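Local coordinates for ADP-ribosylation factor-binding protein GGA2 (Saccharomyces cerevisiae, PDB 3MNM) that may help regulate membrane traffic through the trans-Golgi network, this chain being its GAE domain, an Ig-like beta sandwich with specificity for accessory proteins Ent3 and Ent5, at residues T11-S16 / E114-F118; F23-R27 / F118-V123; I47-L53 / W101-V107. One frame throughout, in Å; residues are numbered along the deposited sequence. Where two conformers were deposited one is given.

Contact 1: residues T11-S16 / E114-F118; sequences TLVNQS and ETAVF
Strand 10-15 of one sheet of the Ig-like sandwich faces strand 110-117 of the other, and the gap between them is crossed by side chains and water. Segments 11-16 and 114-118 run roughly antiparallel, their end-to-end directions 157° apart, with CA atoms 6.9 Å apart at Val-13 and Phe-118 but 8.1 Å at Ser-16 and Glu-114. Phe-118 (chi1 t, chi2 85°) spans the gap at one end. Val-13, a t rotamer, sets CG2 over one face of this ring in a CH-pi contact, 4.2 Å from the centroid, while Thr-11 CG2 meets the ring edge, 3.6 Å from Phe-118 CZ. Val-13 and Asn-14 form a classic beta bulge, both facing Ile-21. Asn-14 (chi1 t) reaches Glu-114 through a water, 2.9 Å from Asn-14 ND2 and 2.8 Å from Glu-114 OE1. Glu-114, chi1 m, accepts a hydrogen bond at OE2 from Ser-16 OG (2.6 Å), and the same oxygen binds Tyr-105 OH. One carboxylate, satisfied by two hydroxyls and a water, thus closes the polar end of a seam whose other end is aromatic and aliphatic.

Contact 2: residues F23-R27 / F118-V123; sequences FEISR and FTLPNV
Here the C-terminal tail of the sandwich, beyond its last strand, packs on strand 19-27 in a mainly hydrophobic contact finished by a salt bridge. Segment 23-27 is extended, though strand 19-27 is interrupted at Ile-25; the irregular 118-123 follows it at 32°, nearest where the CA atoms of Arg-27 and Val-123 are 5.4 Å apart. Phe-23 (chi1 m) directs its ring edge to the face of Phe-118 (chi1 t) in an offset edge-to-face pair, centroids 5.2 Å apart, planes at 87°. Ile-25, chi1 m and chi2 t, has CD1 3.6 Å from Leu-120 CG and 3.4 Å from Pro-121 CD, and CG2 3.8 Å from Val-123 CG2. Arg-27, extended through chi2 (t, t) and bent at chi3 (m), forms a salt bridge with the terminal carboxylate: its NE donates a hydrogen bond to Val-123 O (2.7 Å) and lies 2.8 Å from Val-123 OXT. Around the tail, Thr-11 of strand 10-15 touches Phe-118 and Pro-121, and Ile-33 of strand 33-34 touches Ile-25, Arg-27 and Val-123.

Contact 3: residues I47-L53 / W101-V107; sequences ISNLVFL and WKVNYSV
Three pairs of backbone hydrogen bonds join strands 47-48 and 50-53 to strand 101-107 in an antiparallel sheet of the Ig-like sandwich. Ser-48 N donates to Ser-106 O (3.0 Å) and Ser-106 N to Ser-48 O (2.8 Å); Val-51 N binds Asn-104 O (2.8 Å) and Asn-104 N binds Val-51 O (3.0 Å); Leu-53 N binds Lys-102 O (2.8 Å) and Lys-102 N binds Leu-53 O (2.9 Å). Between the first two pairs the register slips by one residue in a beta bulge, where Asn-49 adopts positive phi and psi (55°, 35°) and the chain turns a corner. From there Asn-49 ND2 donates to Ser-106 OG (2.9 Å). Strand 50-53 nevertheless lies almost exactly antiparallel to its partner, at 176° and 4.6 Å between axes. Phe-52 (chi1 t) and Val-103 form a non-hydrogen-bonded pair, CA atoms 4.5 Å apart, and point into the sandwich, where Phe-52 also meets Phe-39 edge-to-face. Leu-50 CG touches Val-103 CG2 at 3.7 Å, and Ile-47 CG2 touches Tyr-105 (chi1 p) CD2 at 3.7 Å. On the face of Val-51 and Asn-104, Asn-104 ND2 is hydrogen-bonded to Glu-113 OE2, and a water donates to Val-51 O (3.1 Å) and Asn-104 OD1 (2.8 Å).

How the contacts relate
Starting from the N terminus, the chain lays down strand 10-15 and returns along strand 19-27, its neighbour in the first sheet. Segment 47-53 then opens the loop that contact 3 closes at 101-107, within the second sheet. Strand 110-117 comes next beside 100-107, and its end closes contact 1; the tail 118-123 returns to 23-27 and closes contact 2 last. Contact 3 thus falls wholly between the segments of contact 1, and likewise between those of contact 2. Contacts 1 and 2 instead cross, their segments alternating, and share Phe-118. Contact 1 joins the two sheets, contact 2 brings the tail to the first, and Trp-101 of contact 3 packs against both Val-13 and Phe-118, linking all three.

Contact 1: residues T11-S16 / E114-F118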
# COMPACT_ATOMS: atom_id res chain seq x y z
N THR A 11 6.74 2.41 7.19
CA THR A 11 6.82 3.71 6.58
C THR A 11 5.41 4.18 6.27
O THR A 11 4.61 3.43 5.70
CB THR A 11 7.66 3.68 5.28
OG1 THR A 11 8.93 3.05 5.54
CG2 THR A 11 7.89 5.08 4.77
N LEU A 12 5.10 5.41 6.65
CA LEU A 12 3.80 5.98 6.34
C LEU A 12 3.77 6.41 4.88
O LEU A 12 4.67 7.10 4.40
CB LEU A 12 3.45 7.17 7.24
CG LEU A 12 2.08 7.78 6.93
CD1 LEU A 12 0.96 6.83 7.33
CD2 LEU A 12 1.88 9.16 7.57
N VAL A 13 2.74 5.96 4.17
CA VAL A 13 2.56 6.30 2.78
C VAL A 13 1.53 7.41 2.67
O VAL A 13 1.75 8.40 1.99
CB VAL A 13 2.09 5.08 1.94
CG1 VAL A 13 1.82 5.50 0.50
CG2 VAL A 13 3.15 3.97 2.00
N ASN A 14 0.38 7.24 3.32
CA ASN A 14 -0.65 8.26 3.29
C ASN A 14 -1.63 8.10 4.43
O ASN A 14 -1.88 6.99 4.89
CB ASN A 14 -1.42 8.23 1.97
CG ASN A 14 -2.13 9.54 1.69
OD1 ASN A 14 -1.48 10.55 1.47
ND2 ASN A 14 -3.46 9.52 1.68
N GLN A 15 -2.18 9.22 4.89
CA GLN A 15 -3.30 9.19 5.82
C GLN A 15 -4.34 10.19 5.36
O GLN A 15 -4.06 11.37 5.21
CB GLN A 15 -2.84 9.48 7.24
CG GLN A 15 -3.97 9.65 8.23
CD GLN A 15 -3.50 9.56 9.66
OE1 GLN A 15 -2.46 8.97 9.95
NE2 GLN A 15 -4.28 10.15 10.57
N SER A 16 -5.55 9.69 5.11
CA SER A 16 -6.64 10.54 4.69
C SER A 16 -7.66 10.56 5.82
O SER A 16 -7.40 10.01 6.89
CB SER A 16 -7.27 9.98 3.40
OG SER A 16 -8.06 8.84 3.69
N GLU A 114 -7.85 7.98 -3.54
CA GLU A 114 -6.65 8.71 -3.15
C GLU A 114 -5.52 8.23 -4.04
O GLU A 114 -5.48 7.06 -4.41
CB GLU A 114 -6.32 8.46 -1.68
CG GLU A 114 -7.41 8.98 -0.74
CD GLU A 114 -7.66 8.07 0.45
OE1 GLU A 114 -6.89 7.12 0.67
OE2 GLU A 114 -8.64 8.32 1.18
N THR A 115 -4.62 9.13 -4.42
CA THR A 115 -3.50 8.75 -5.26
C THR A 115 -2.28 9.60 -4.90
O THR A 115 -2.43 10.71 -4.38
CB THR A 115 -3.79 9.02 -6.76
OG1 THR A 115 -3.65 10.42 -7.03
CG2 THR A 115 -5.19 8.59 -7.16
N ALA A 116 -1.09 9.05 -5.14
CA ALA A 116 0.16 9.82 -5.00
C ALA A 116 1.34 9.12 -5.64
O ALA A 116 1.25 7.98 -6.10
CB ALA A 116 0.49 10.08 -3.55
N VAL A 117 2.47 9.84 -5.64
CA VAL A 117 3.80 9.29 -5.92
C VAL A 117 4.60 9.16 -4.62
O VAL A 117 4.74 10.12 -3.85
CB VAL A 117 4.55 10.22 -6.87
CG1 VAL A 117 4.04 10.04 -8.30
CG2 VAL A 117 4.37 11.68 -6.41
N PHE A 118 5.14 7.96 -4.36
CA PHE A 118 5.83 7.68 -3.09
C PHE A 118 7.28 7.22 -3.26
O PHE A 118 7.56 6.27 -3.99
CB PHE A 118 5.04 6.65 -2.26
CG PHE A 118 5.75 6.21 -1.00
CD1 PHE A 118 5.64 6.94 0.17
CD2 PHE A 118 6.52 5.05 -0.99
CE1 PHE A 118 6.29 6.53 1.33
CE2 PHE A 118 7.17 4.64 0.16
CZ PHE A 118 7.06 5.38 1.32
O HOH W 1 -4.75 7.09 2.54
O HOH W 2 -2.58 11.48 -1.59

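Contact 2: residues F23-R27 / F118-V123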
# COMPACT_ATOMS: atom_id res chain seq x y z
N PHE A 23 3.72 1.06 4.42
CA PHE A 23 4.53 -0.01 3.85
C PHE A 23 5.53 -0.51 4.89
O PHE A 23 6.09 0.27 5.65
CB PHE A 23 5.38 0.48 2.66
CG PHE A 23 4.59 0.84 1.43
CD1 PHE A 23 5.17 1.62 0.45
CD2 PHE A 23 3.29 0.40 1.25
CE1 PHE A 23 4.46 1.97 -0.70
CE2 PHE A 23 2.58 0.75 0.11
CZ PHE A 23 3.16 1.53 -0.87
N GLU A 24 5.73 -1.82 4.92
CA GLU A 24 6.90 -2.40 5.56
C GLU A 24 7.87 -2.77 4.45
O GLU A 24 7.57 -3.61 3.60
CB GLU A 24 6.54 -3.61 6.43
CG GLU A 24 6.01 -3.24 7.82
CD GLU A 24 5.63 -4.45 8.68
OE1 GLU A 24 5.90 -5.60 8.27
OE2 GLU A 24 5.06 -4.24 9.77
N ILE A 25 9.04 -2.11 4.43
CA ILE A 25 10.01 -2.28 3.36
C ILE A 25 11.29 -2.87 3.93
O ILE A 25 11.82 -2.36 4.91
CB ILE A 25 10.32 -0.94 2.67
CG1 ILE A 25 9.03 -0.31 2.14
CG2 ILE A 25 11.36 -1.12 1.54
CD1 ILE A 25 9.21 1.12 1.67
N SER A 26 11.79 -3.93 3.30
CA SER A 26 13.06 -4.53 3.71
C SER A 26 13.84 -5.05 2.51
O SER A 26 13.26 -5.45 1.51
CB SER A 26 12.82 -5.66 4.72
OG SER A 26 12.03 -6.70 4.17
N ARG A 27 15.16 -5.04 2.60
CA ARG A 27 15.96 -5.60 1.52
C ARG A 27 16.30 -7.04 1.84
O ARG A 27 16.65 -7.38 2.97
CB ARG A 27 17.23 -4.79 1.27
CG ARG A 27 18.13 -5.39 0.20
CD ARG A 27 19.21 -4.42 -0.24
NE ARG A 27 18.66 -3.27 -0.94
CZ ARG A 27 18.30 -3.29 -2.22
NH1 ARG A 27 17.81 -2.20 -2.79
NH2 ARG A 27 18.43 -4.40 -2.93
N PHE A 118 5.14 7.96 -4.36
CA PHE A 118 5.83 7.68 -3.09
C PHE A 118 7.28 7.22 -3.26
O PHE A 118 7.56 6.27 -3.99
CB PHE A 118 5.04 6.65 -2.26
CG PHE A 118 5.75 6.21 -1.00
CD1 PHE A 118 5.64 6.94 0.17
CD2 PHE A 118 6.52 5.05 -0.99
CE1 PHE A 118 6.29 6.53 1.33
CE2 PHE A 118 7.17 4.64 0.16
CZ PHE A 118 7.06 5.38 1.32
N THR A 119 8.19 7.90 -2.58
CA THR A 119 9.61 7.56 -2.64
C THR A 119 10.01 6.63 -1.50
O THR A 119 9.89 6.97 -0.33
CB THR A 119 10.50 8.83 -2.64
OG1 THR A 119 10.27 9.57 -3.85
CG2 THR A 119 11.97 8.44 -2.56
N LEU A 120 10.48 5.44 -1.86
CA LEU A 120 10.86 4.45 -0.87
C LEU A 120 12.09 4.88 -0.09
O LEU A 120 12.99 5.52 -0.64
CB LEU A 120 11.12 3.08 -1.52
CG LEU A 120 9.93 2.15 -1.71
CD1 LEU A 120 8.85 2.80 -2.55
CD2 LEU A 120 10.37 0.82 -2.32
N PRO A 121 12.14 4.55 1.21
CA PRO A 121 13.37 4.74 1.98
C PRO A 121 14.44 3.83 1.41
O PRO A 121 14.13 2.77 0.86
CB PRO A 121 12.98 4.29 3.39
CG PRO A 121 11.80 3.40 3.21
CD PRO A 121 11.06 3.96 2.03
N ASN A 122 15.70 4.22 1.55
CA ASN A 122 16.78 3.40 1.04
C ASN A 122 16.94 2.15 1.89
O ASN A 122 17.17 2.23 3.10
CB ASN A 122 18.08 4.20 0.97
CG ASN A 122 17.94 5.46 0.13
OD1 ASN A 122 17.63 5.40 -1.06
ND2 ASN A 122 18.16 6.62 0.76
N VAL A 123 16.79 0.99 1.26
CA VAL A 123 17.04 -0.28 1.93
C VAL A 123 18.08 -1.05 1.13
O VAL A 123 18.34 -0.72 -0.03
CB VAL A 123 15.76 -1.13 2.07
CG1 VAL A 123 14.82 -0.51 3.09
CG2 VAL A 123 15.08 -1.30 0.72
OXT VAL A 123 18.67 -2.01 1.61

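Contact 3: residues I47-L53 / W101-V107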
# COMPACT_ATOMS: atom_id res chain seq x y z
N ILE A 47 -15.09 0.19 5.45
CA ILE A 47 -14.59 0.46 4.10
C ILE A 47 -14.78 -0.80 3.27
O ILE A 47 -14.45 -1.89 3.71
CB ILE A 47 -13.11 0.84 4.12
CG1 ILE A 47 -12.96 2.27 4.65
CG2 ILE A 47 -12.49 0.73 2.71
CD1 ILE A 47 -11.51 2.77 4.72
N SER A 48 -15.32 -0.65 2.06
CA SER A 48 -15.54 -1.82 1.21
C SER A 48 -15.02 -1.56 -0.20
O SER A 48 -14.62 -0.44 -0.51
CB SER A 48 -17.03 -2.16 1.16
OG SER A 48 -17.79 -1.08 0.68
N ASN A 49 -15.03 -2.60 -1.03
CA ASN A 49 -14.65 -2.47 -2.43
C ASN A 49 -13.26 -1.86 -2.59
O ASN A 49 -13.03 -1.15 -3.55
CB ASN A 49 -15.68 -1.62 -3.17
CG ASN A 49 -17.09 -2.19 -3.09
OD1 ASN A 49 -17.26 -3.39 -2.92
ND2 ASN A 49 -18.09 -1.33 -3.22
N LEU A 50 -12.34 -2.16 -1.67
CA LEU A 50 -11.02 -1.49 -1.72
C LEU A 50 -10.14 -2.11 -2.80
O LEU A 50 -9.85 -3.32 -2.79
CB LEU A 50 -10.33 -1.51 -0.34
CG LEU A 50 -9.07 -0.60 -0.30
CD1 LEU A 50 -8.97 0.03 1.10
CD2 LEU A 50 -7.84 -1.42 -0.64
N VAL A 51 -9.68 -1.27 -3.73
CA VAL A 51 -8.87 -1.68 -4.86
C VAL A 51 -7.60 -0.85 -4.84
O VAL A 51 -7.66 0.37 -4.94
CB VAL A 51 -9.64 -1.44 -6.18
CG1 VAL A 51 -8.78 -1.78 -7.38
CG2 VAL A 51 -10.92 -2.30 -6.21
N PHE A 52 -6.46 -1.51 -4.67
CA PHE A 52 -5.16 -0.82 -4.57
C PHE A 52 -4.30 -1.14 -5.79
O PHE A 52 -4.11 -2.31 -6.15
CB PHE A 52 -4.44 -1.29 -3.31
CG PHE A 52 -3.14 -0.57 -3.04
CD1 PHE A 52 -1.94 -1.27 -3.04
CD2 PHE A 52 -3.14 0.79 -2.74
CE1 PHE A 52 -0.74 -0.62 -2.76
CE2 PHE A 52 -1.95 1.45 -2.47
CZ PHE A 52 -0.75 0.74 -2.47
N LEU A 53 -3.77 -0.08 -6.40
CA LEU A 53 -2.91 -0.22 -7.57
C LEU A 53 -1.54 0.39 -7.27
O LEU A 53 -1.45 1.52 -6.81
CB LEU A 53 -3.53 0.53 -8.77
CG LEU A 53 -2.81 0.43 -10.11
CD1 LEU A 53 -2.80 -1.01 -10.63
CD2 LEU A 53 -3.48 1.37 -11.12
N TRP A 101 0.96 5.11 -6.59
CA TRP A 101 -0.11 4.25 -6.04
C TRP A 101 -1.46 4.92 -6.19
O TRP A 101 -1.57 6.15 -6.29
CB TRP A 101 0.18 3.87 -4.58
CG TRP A 101 0.28 5.06 -3.66
CD1 TRP A 101 1.42 5.75 -3.31
CD2 TRP A 101 -0.81 5.72 -3.01
NE1 TRP A 101 1.09 6.79 -2.46
CE2 TRP A 101 -0.27 6.79 -2.26
CE3 TRP A 101 -2.20 5.50 -2.97
CZ2 TRP A 101 -1.07 7.65 -1.50
CZ3 TRP A 101 -2.99 6.35 -2.21
CH2 TRP A 101 -2.42 7.42 -1.49
N LYS A 102 -2.51 4.11 -6.21
CA LYS A 102 -3.86 4.62 -6.28
C LYS A 102 -4.72 3.67 -5.47
O LYS A 102 -4.51 2.46 -5.49
CB LYS A 102 -4.36 4.62 -7.73
CG LYS A 102 -5.77 5.06 -7.88
CD LYS A 102 -6.14 5.20 -9.36
CE LYS A 102 -7.60 5.59 -9.53
NZ LYS A 102 -7.98 5.70 -10.96
N VAL A 103 -5.68 4.22 -4.74
CA VAL A 103 -6.65 3.39 -4.04
C VAL A 103 -8.06 3.92 -4.29
O VAL A 103 -8.30 5.13 -4.30
CB VAL A 103 -6.33 3.28 -2.52
CG1 VAL A 103 -6.60 4.59 -1.79
CG2 VAL A 103 -7.11 2.12 -1.88
N ASN A 104 -8.99 3.00 -4.55
CA ASN A 104 -10.40 3.34 -4.70
C ASN A 104 -11.15 2.47 -3.71
O ASN A 104 -10.81 1.30 -3.56
CB ASN A 104 -10.89 3.00 -6.12
CG ASN A 104 -10.35 3.95 -7.16
OD1 ASN A 104 -9.23 3.79 -7.62
ND2 ASN A 104 -11.15 4.96 -7.52
N TYR A 105 -12.13 3.04 -3.03
CA TYR A 105 -12.90 2.28 -2.06
C TYR A 105 -14.22 2.97 -1.79
O TYR A 105 -14.45 4.11 -2.21
CB TYR A 105 -12.10 2.09 -0.76
CG TYR A 105 -11.72 3.39 -0.08
CD1 TYR A 105 -10.52 4.02 -0.39
CD2 TYR A 105 -12.54 3.97 0.88
CE1 TYR A 105 -10.15 5.21 0.22
CE2 TYR A 105 -12.18 5.16 1.51
CZ TYR A 105 -10.98 5.77 1.18
OH TYR A 105 -10.63 6.96 1.78
N SER A 106 -15.11 2.27 -1.09
CA SER A 106 -16.40 2.83 -0.69
C SER A 106 -16.44 3.04 0.82
O SER A 106 -15.96 2.19 1.57
CB SER A 106 -17.53 1.85 -1.08
OG SER A 106 -17.38 1.37 -2.40
N VAL A 107 -17.02 4.14 1.27
CA VAL A 107 -17.23 4.39 2.70
C VAL A 107 -18.41 5.35 2.86
O VAL A 107 -18.57 6.28 2.06
CB VAL A 107 -15.95 4.94 3.39
CG1 VAL A 107 -15.59 6.32 2.86
CG2 VAL A 107 -16.13 4.98 4.91
O HOH W 3 -18.57 0.46 2.97
O HOH W 4 -7.46 1.65 -7.73